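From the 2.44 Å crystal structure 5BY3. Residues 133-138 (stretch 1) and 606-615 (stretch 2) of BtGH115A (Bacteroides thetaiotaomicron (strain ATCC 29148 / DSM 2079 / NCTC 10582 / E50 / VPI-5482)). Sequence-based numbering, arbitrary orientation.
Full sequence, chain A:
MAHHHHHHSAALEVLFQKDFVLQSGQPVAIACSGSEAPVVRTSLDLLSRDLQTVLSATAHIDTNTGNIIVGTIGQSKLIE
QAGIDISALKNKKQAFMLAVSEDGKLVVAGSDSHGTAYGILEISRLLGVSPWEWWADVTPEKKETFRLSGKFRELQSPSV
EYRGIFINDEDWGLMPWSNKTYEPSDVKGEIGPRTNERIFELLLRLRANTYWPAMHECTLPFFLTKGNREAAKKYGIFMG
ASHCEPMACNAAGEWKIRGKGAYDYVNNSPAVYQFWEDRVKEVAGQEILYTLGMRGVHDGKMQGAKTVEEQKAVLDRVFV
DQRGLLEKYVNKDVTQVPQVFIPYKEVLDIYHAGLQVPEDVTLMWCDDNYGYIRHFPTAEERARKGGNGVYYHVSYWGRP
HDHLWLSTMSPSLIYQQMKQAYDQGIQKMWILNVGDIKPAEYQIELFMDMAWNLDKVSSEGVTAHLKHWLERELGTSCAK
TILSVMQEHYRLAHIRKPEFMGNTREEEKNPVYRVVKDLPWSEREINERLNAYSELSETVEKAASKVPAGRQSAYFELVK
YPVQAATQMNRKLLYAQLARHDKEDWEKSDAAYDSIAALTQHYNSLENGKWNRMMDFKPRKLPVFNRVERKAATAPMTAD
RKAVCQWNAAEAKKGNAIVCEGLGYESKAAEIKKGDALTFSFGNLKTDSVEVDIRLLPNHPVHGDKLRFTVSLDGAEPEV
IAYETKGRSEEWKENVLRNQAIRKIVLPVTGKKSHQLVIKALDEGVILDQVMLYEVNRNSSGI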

ATOM      1  N   GLU A 133     -12.640 -13.268  -3.119  1.00 39.84           N
ATOM      2  CA  GLU A 133     -13.387 -14.418  -3.631  1.00 42.05           C
ATOM      3  C   GLU A 133     -12.498 -15.364  -4.442  1.00 41.57           C
ATOM      4  O   GLU A 133     -12.361 -16.552  -4.130  1.00 46.27           O
ATOM      5  N   TRP A 134     -11.878 -14.824  -5.475  1.00 41.82           N
ATOM      6  CA  TRP A 134     -10.962 -15.586  -6.284  1.00 40.24           C
ATOM      7  C   TRP A 134      -9.518 -15.437  -5.807  1.00 44.48           C
ATOM      8  O   TRP A 134      -8.795 -16.447  -5.762  1.00 45.29           O
ATOM      9  N   TRP A 135      -9.122 -14.201  -5.453  1.00 37.89           N
ATOM     10  CA  TRP A 135      -7.715 -13.838  -5.269  1.00 39.76           C
ATOM     11  C   TRP A 135      -7.102 -14.321  -3.937  1.00 42.44           C
ATOM     12  O   TRP A 135      -5.863 -14.433  -3.793  1.00 37.89           O
ATOM     13  N   ALA A 136      -7.961 -14.615  -2.971  1.00 39.45           N
ATOM     14  CA  ALA A 136      -7.503 -15.348  -1.805  1.00 41.76           C
ATOM     15  C   ALA A 136      -8.445 -16.498  -1.459  1.00 40.84           C
ATOM     16  O   ALA A 136      -8.466 -16.963  -0.336  1.00 38.48           O
ATOM     17  N   ASP A 137      -9.239 -16.927  -2.437  1.00 41.59           N
ATOM     18  CA  ASP A 137     -10.098 -18.118  -2.302  1.00 44.09           C
ATOM     19  C   ASP A 137     -11.089 -17.976  -1.186  1.00 47.18           C
ATOM     20  O   ASP A 137     -11.399 -18.966  -0.518  1.00 47.27           O
ATOM     21  N   VAL A 138     -11.593 -16.758  -0.984  1.00 43.68           N
ATOM     22  CA  VAL A 138     -12.566 -16.502   0.067  1.00 37.94           C
ATOM     23  C   VAL A 138     -13.961 -16.914  -0.447  1.00 41.64           C
ATOM     24  O   VAL A 138     -14.798 -16.077  -0.829  1.00 41.92           O
ATOM     25  N   LEU A 606      -1.431 -25.441  -2.563  1.00 49.45           N
ATOM     26  CA  LEU A 606      -2.842 -25.186  -2.223  1.00 47.88           C
ATOM     27  C   LEU A 606      -3.693 -25.114  -3.491  1.00 46.12           C
ATOM     28  O   LEU A 606      -3.210 -24.671  -4.561  1.00 51.44           O
ATOM     29  N   GLU A 607      -4.962 -25.494  -3.337  1.00 49.28           N
ATOM     30  CA  GLU A 607      -5.993 -25.467  -4.395  1.00 50.93           C
ATOM     31  C   GLU A 607      -5.517 -26.034  -5.747  1.00 52.34           C
ATOM     32  O   GLU A 607      -5.624 -25.379  -6.789  1.00 54.65           O
ATOM     33  N   ASN A 608      -5.020 -27.272  -5.681  1.00 56.43           N
ATOM     34  CA  ASN A 608      -4.278 -28.013  -6.731  1.00 65.29           C
ATOM     35  C   ASN A 608      -2.841 -27.588  -6.862  1.00 66.15           C
ATOM     36  O   ASN A 608      -1.921 -28.311  -6.443  1.00 81.10           O
ATOM     37  N   GLY A 609      -2.670 -26.416  -7.443  1.00 62.44           N
ATOM     38  CA  GLY A 609      -1.447 -25.616  -7.386  1.00 49.03           C
ATOM     39  C   GLY A 609      -1.934 -24.334  -8.048  1.00 49.73           C
ATOM     40  O   GLY A 609      -1.300 -23.833  -8.979  1.00 48.12           O
ATOM     41  N   LYS A 610      -3.095 -23.824  -7.597  1.00 45.01           N
ATOM     42  CA  LYS A 610      -3.626 -22.571  -8.134  1.00 40.47           C
ATOM     43  C   LYS A 610      -2.594 -21.421  -8.068  1.00 40.69           C
ATOM     44  O   LYS A 610      -2.496 -20.647  -9.011  1.00 46.10           O
ATOM     45  N   TRP A 611      -1.799 -21.368  -7.004  1.00 37.11           N
ATOM     46  CA  TRP A 611      -0.814 -20.313  -6.826  1.00 40.05           C
ATOM     47  C   TRP A 611       0.568 -20.857  -6.889  1.00 42.44           C
ATOM     48  O   TRP A 611       1.451 -20.360  -6.206  1.00 44.08           O
ATOM     49  N   ASN A 612       0.779 -21.884  -7.696  1.00 47.19           N
ATOM     50  CA  ASN A 612       2.143 -22.356  -7.861  1.00 49.92           C
ATOM     51  C   ASN A 612       3.060 -21.265  -8.464  1.00 49.44           C
ATOM     52  O   ASN A 612       2.656 -20.600  -9.446  1.00 43.75           O
ATOM     53  N   ARG A 613       4.258 -21.087  -7.858  1.00 44.37           N
ATOM     54  CA  ARG A 613       5.233 -20.015  -8.208  1.00 48.38           C
ATOM     55  C   ARG A 613       4.974 -18.592  -7.671  1.00 49.01           C
ATOM     56  O   ARG A 613       5.872 -17.740  -7.750  1.00 54.31           O
HETATM   57  N   MSE A 614       3.766 -18.307  -7.179  1.00 44.18           N
HETATM   58  CA  MSE A 614       3.434 -16.996  -6.614  1.00 39.45           C
HETATM   59  C   MSE A 614       4.260 -16.652  -5.397  1.00 39.41           C
HETATM   60  O   MSE A 614       4.425 -15.480  -5.099  1.00 38.29           O
HETATM   61  N   MSE A 615       4.806 -17.659  -4.700  1.00 41.19           N
HETATM   62  CA  MSE A 615       5.542 -17.443  -3.441  1.00 40.92           C
HETATM   63  C   MSE A 615       6.935 -17.963  -3.486  1.00 44.91           C
HETATM   64  O   MSE A 615       7.169 -19.163  -3.705  1.00 49.60           O
TER

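Loops without regular secondary structure can be joined by a few well-chosen side chains, and the contact between residues 133-138 and 606-615 of BtGH115A illustrates how a buried carboxylate and a tryptophan cluster share that work. Trp134 (chi1 t) leaves its backbone sideways, yet its indole reaches the other stretch. Lys610, extended with all four chi angles t, points toward stretch 1 and places NZ over the face of the Trp134 indole, 3.2 Å from the centroid of the five-membered ring, a cation-pi contact. The same ammonium donates a hydrogen bond from Lys610 NZ to Trp134 O (2.8 Å), so one residue offers it both a ring and a carbonyl. Trp611 (chi1 m) turns its edge toward the Trp134 face, the ring planes meeting at 66°.

Trp135 (chi1 m) starts away from the partner, but its ring swings back: Trp135 CE3 lies 3.9 Å from Trp611 CH2, and Trp135 CZ3 lies 4.2 Å from CE of Met614, a selenomethionine, which sits at the ring's edge. Ala136 points away and contributes little.

Asp137 (chi1 m) points in and ties the arrangement together. Asp137 OD1 forms a salt bridge with Lys610 NZ (3.0 Å), while Asp137 OD2 accepts a nearly linear hydrogen bond from Trp611 NE1 (3.1 Å). Each carboxylate oxygen thus fixes a different neighbour. Val138 lies out of reach.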

ATOM      1  CB  GLU A 133     -14.535 -13.868  -4.495  1.00 48.51           C
ATOM      2  CG  GLU A 133     -15.302 -14.849  -5.371  1.00 57.44           C
ATOM      3  CD  GLU A 133     -14.834 -14.883  -6.807  1.00 63.45           C
ATOM      4  OE1 GLU A 133     -14.679 -13.813  -7.446  1.00 60.37           O
ATOM      5  OE2 GLU A 133     -14.646 -16.014  -7.310  1.00 77.77           O
ATOM      6  CB  TRP A 134     -11.084 -15.184  -7.748  1.00 39.83           C
ATOM      7  CG  TRP A 134     -10.396 -16.188  -8.657  1.00 42.16           C
ATOM      8  CD1 TRP A 134     -10.892 -17.403  -9.093  1.00 36.76           C
ATOM      9  CD2 TRP A 134      -9.091 -16.053  -9.237  1.00 38.99           C
ATOM     10  NE1 TRP A 134      -9.965 -18.016  -9.901  1.00 39.62           N
ATOM     11  CE2 TRP A 134      -8.852 -17.222 -10.005  1.00 36.96           C
ATOM     12  CE3 TRP A 134      -8.114 -15.049  -9.196  1.00 38.68           C
ATOM     13  CZ2 TRP A 134      -7.674 -17.422 -10.719  1.00 37.12           C
ATOM     14  CZ3 TRP A 134      -6.930 -15.242  -9.901  1.00 41.38           C
ATOM     15  CH2 TRP A 134      -6.716 -16.434 -10.655  1.00 41.84           C
ATOM     16  CB  TRP A 135      -7.500 -12.330  -5.479  1.00 40.09           C
ATOM     17  CG  TRP A 135      -7.306 -11.942  -6.955  1.00 40.53           C
ATOM     18  CD1 TRP A 135      -8.286 -11.525  -7.859  1.00 39.99           C
ATOM     19  CD2 TRP A 135      -6.078 -11.972  -7.691  1.00 39.77           C
ATOM     20  NE1 TRP A 135      -7.717 -11.288  -9.084  1.00 39.33           N
ATOM     21  CE2 TRP A 135      -6.368 -11.545  -9.011  1.00 38.63           C
ATOM     22  CE3 TRP A 135      -4.747 -12.312  -7.362  1.00 39.69           C
ATOM     23  CZ2 TRP A 135      -5.389 -11.470  -9.995  1.00 36.53           C
ATOM     24  CZ3 TRP A 135      -3.771 -12.222  -8.334  1.00 34.38           C
ATOM     25  CH2 TRP A 135      -4.102 -11.820  -9.654  1.00 34.88           C
ATOM     26  CB  ALA A 136      -7.287 -14.421  -0.621  1.00 37.99           C
ATOM     27  CB  ASP A 137      -9.274 -19.399  -2.077  1.00 41.01           C
ATOM     28  CG  ASP A 137      -8.194 -19.560  -3.098  1.00 48.52           C
ATOM     29  OD1 ASP A 137      -8.511 -19.949  -4.247  1.00 54.75           O
ATOM     30  OD2 ASP A 137      -7.029 -19.258  -2.769  1.00 51.54           O
ATOM     31  CB  VAL A 138     -12.446 -15.050   0.531  1.00 37.82           C
ATOM     32  CG1 VAL A 138     -13.467 -14.718   1.600  1.00 34.58           C
ATOM     33  CG2 VAL A 138     -11.025 -14.791   1.055  1.00 39.89           C
ATOM     34  CB  LEU A 606      -2.980 -23.806  -1.574  1.00 50.17           C
ATOM     35  CG  LEU A 606      -2.363 -23.331  -0.286  1.00 47.99           C
ATOM     36  CD1 LEU A 606      -2.233 -21.838  -0.414  1.00 56.27           C
ATOM     37  CD2 LEU A 606      -3.265 -23.638   0.896  1.00 51.05           C
ATOM     38  CB  GLU A 607      -6.585 -24.055  -4.527  1.00 51.65           C
ATOM     39  CG  GLU A 607      -7.316 -23.565  -3.280  1.00 55.26           C
ATOM     40  CD  GLU A 607      -8.668 -24.236  -2.999  1.00 61.52           C
ATOM     41  OE1 GLU A 607      -9.313 -24.820  -3.921  1.00 64.08           O
ATOM     42  OE2 GLU A 607      -9.115 -24.155  -1.834  1.00 61.79           O
ATOM     43  CB  ASN A 608      -5.003 -28.080  -8.077  1.00 71.90           C
ATOM     44  CG  ASN A 608      -6.264 -28.914  -8.003  1.00 83.00           C
ATOM     45  OD1 ASN A 608      -6.442 -29.710  -7.065  1.00 96.41           O
ATOM     46  ND2 ASN A 608      -7.159 -28.740  -8.984  1.00 82.43           N
ATOM     47  CB  LYS A 610      -4.943 -22.201  -7.487  1.00 38.30           C
ATOM     48  CG  LYS A 610      -5.536 -20.884  -7.962  1.00 38.44           C
ATOM     49  CD  LYS A 610      -6.819 -20.639  -7.213  1.00 37.82           C
ATOM     50  CE  LYS A 610      -7.226 -19.179  -7.309  1.00 37.16           C
ATOM     51  NZ  LYS A 610      -8.670 -18.950  -7.090  1.00 31.21           N
ATOM     52  CB  TRP A 611      -0.997 -19.587  -5.492  1.00 35.37           C
ATOM     53  CG  TRP A 611      -2.408 -19.111  -5.270  1.00 39.09           C
ATOM     54  CD1 TRP A 611      -3.300 -19.620  -4.383  1.00 39.03           C
ATOM     55  CD2 TRP A 611      -3.080 -18.047  -5.952  1.00 36.47           C
ATOM     56  NE1 TRP A 611      -4.474 -18.939  -4.440  1.00 43.29           N
ATOM     57  CE2 TRP A 611      -4.373 -17.956  -5.395  1.00 43.21           C
ATOM     58  CE3 TRP A 611      -2.707 -17.145  -6.957  1.00 39.07           C
ATOM     59  CZ2 TRP A 611      -5.331 -17.002  -5.835  1.00 40.90           C
ATOM     60  CZ3 TRP A 611      -3.650 -16.193  -7.402  1.00 37.36           C
ATOM     61  CH2 TRP A 611      -4.944 -16.141  -6.845  1.00 41.90           C
ATOM     62  CB  ASN A 612       2.187 -23.656  -8.668  1.00 49.32           C
ATOM     63  CG  ASN A 612       3.570 -24.279  -8.672  1.00 48.63           C
ATOM     64  OD1 ASN A 612       4.313 -24.180  -7.701  1.00 47.42           O
ATOM     65  ND2 ASN A 612       3.936 -24.889  -9.789  1.00 56.55           N
ATOM     66  CB  ARG A 613       5.427 -19.883  -9.728  1.00 56.29           C
ATOM     67  CG  ARG A 613       5.841 -21.152 -10.435  1.00 60.05           C
ATOM     68  CD  ARG A 613       5.932 -20.921 -11.929  1.00 60.54           C
ATOM     69  NE  ARG A 613       6.850 -21.914 -12.479  1.00 66.74           N
ATOM     70  CZ  ARG A 613       6.483 -23.124 -12.882  1.00 70.13           C
ATOM     71  NH1 ARG A 613       5.197 -23.489 -12.827  1.00 61.45           N
ATOM     72  NH2 ARG A 613       7.409 -23.959 -13.351  1.00 72.07           N
HETATM   73  CB  MSE A 614       1.950 -17.016  -6.292  1.00 40.42           C
HETATM   74  CG  MSE A 614       1.345 -15.743  -5.700  1.00 41.24           C
HETATM   75 SE   MSE A 614       1.678 -14.065  -6.666  1.00 42.68          SE
HETATM   76  CE  MSE A 614      -0.059 -13.938  -7.531  1.00 38.07           C
HETATM   77  CB  MSE A 615       4.858 -18.039  -2.229  1.00 37.32           C
HETATM   78  CG  MSE A 615       5.560 -17.658  -0.913  1.00 39.24           C
HETATM   79 SE   MSE A 615       5.592 -15.705  -0.609  1.00 44.14          SE
HETATM   80  CE  MSE A 615       3.642 -15.490  -0.369  1.00 42.59           C
TER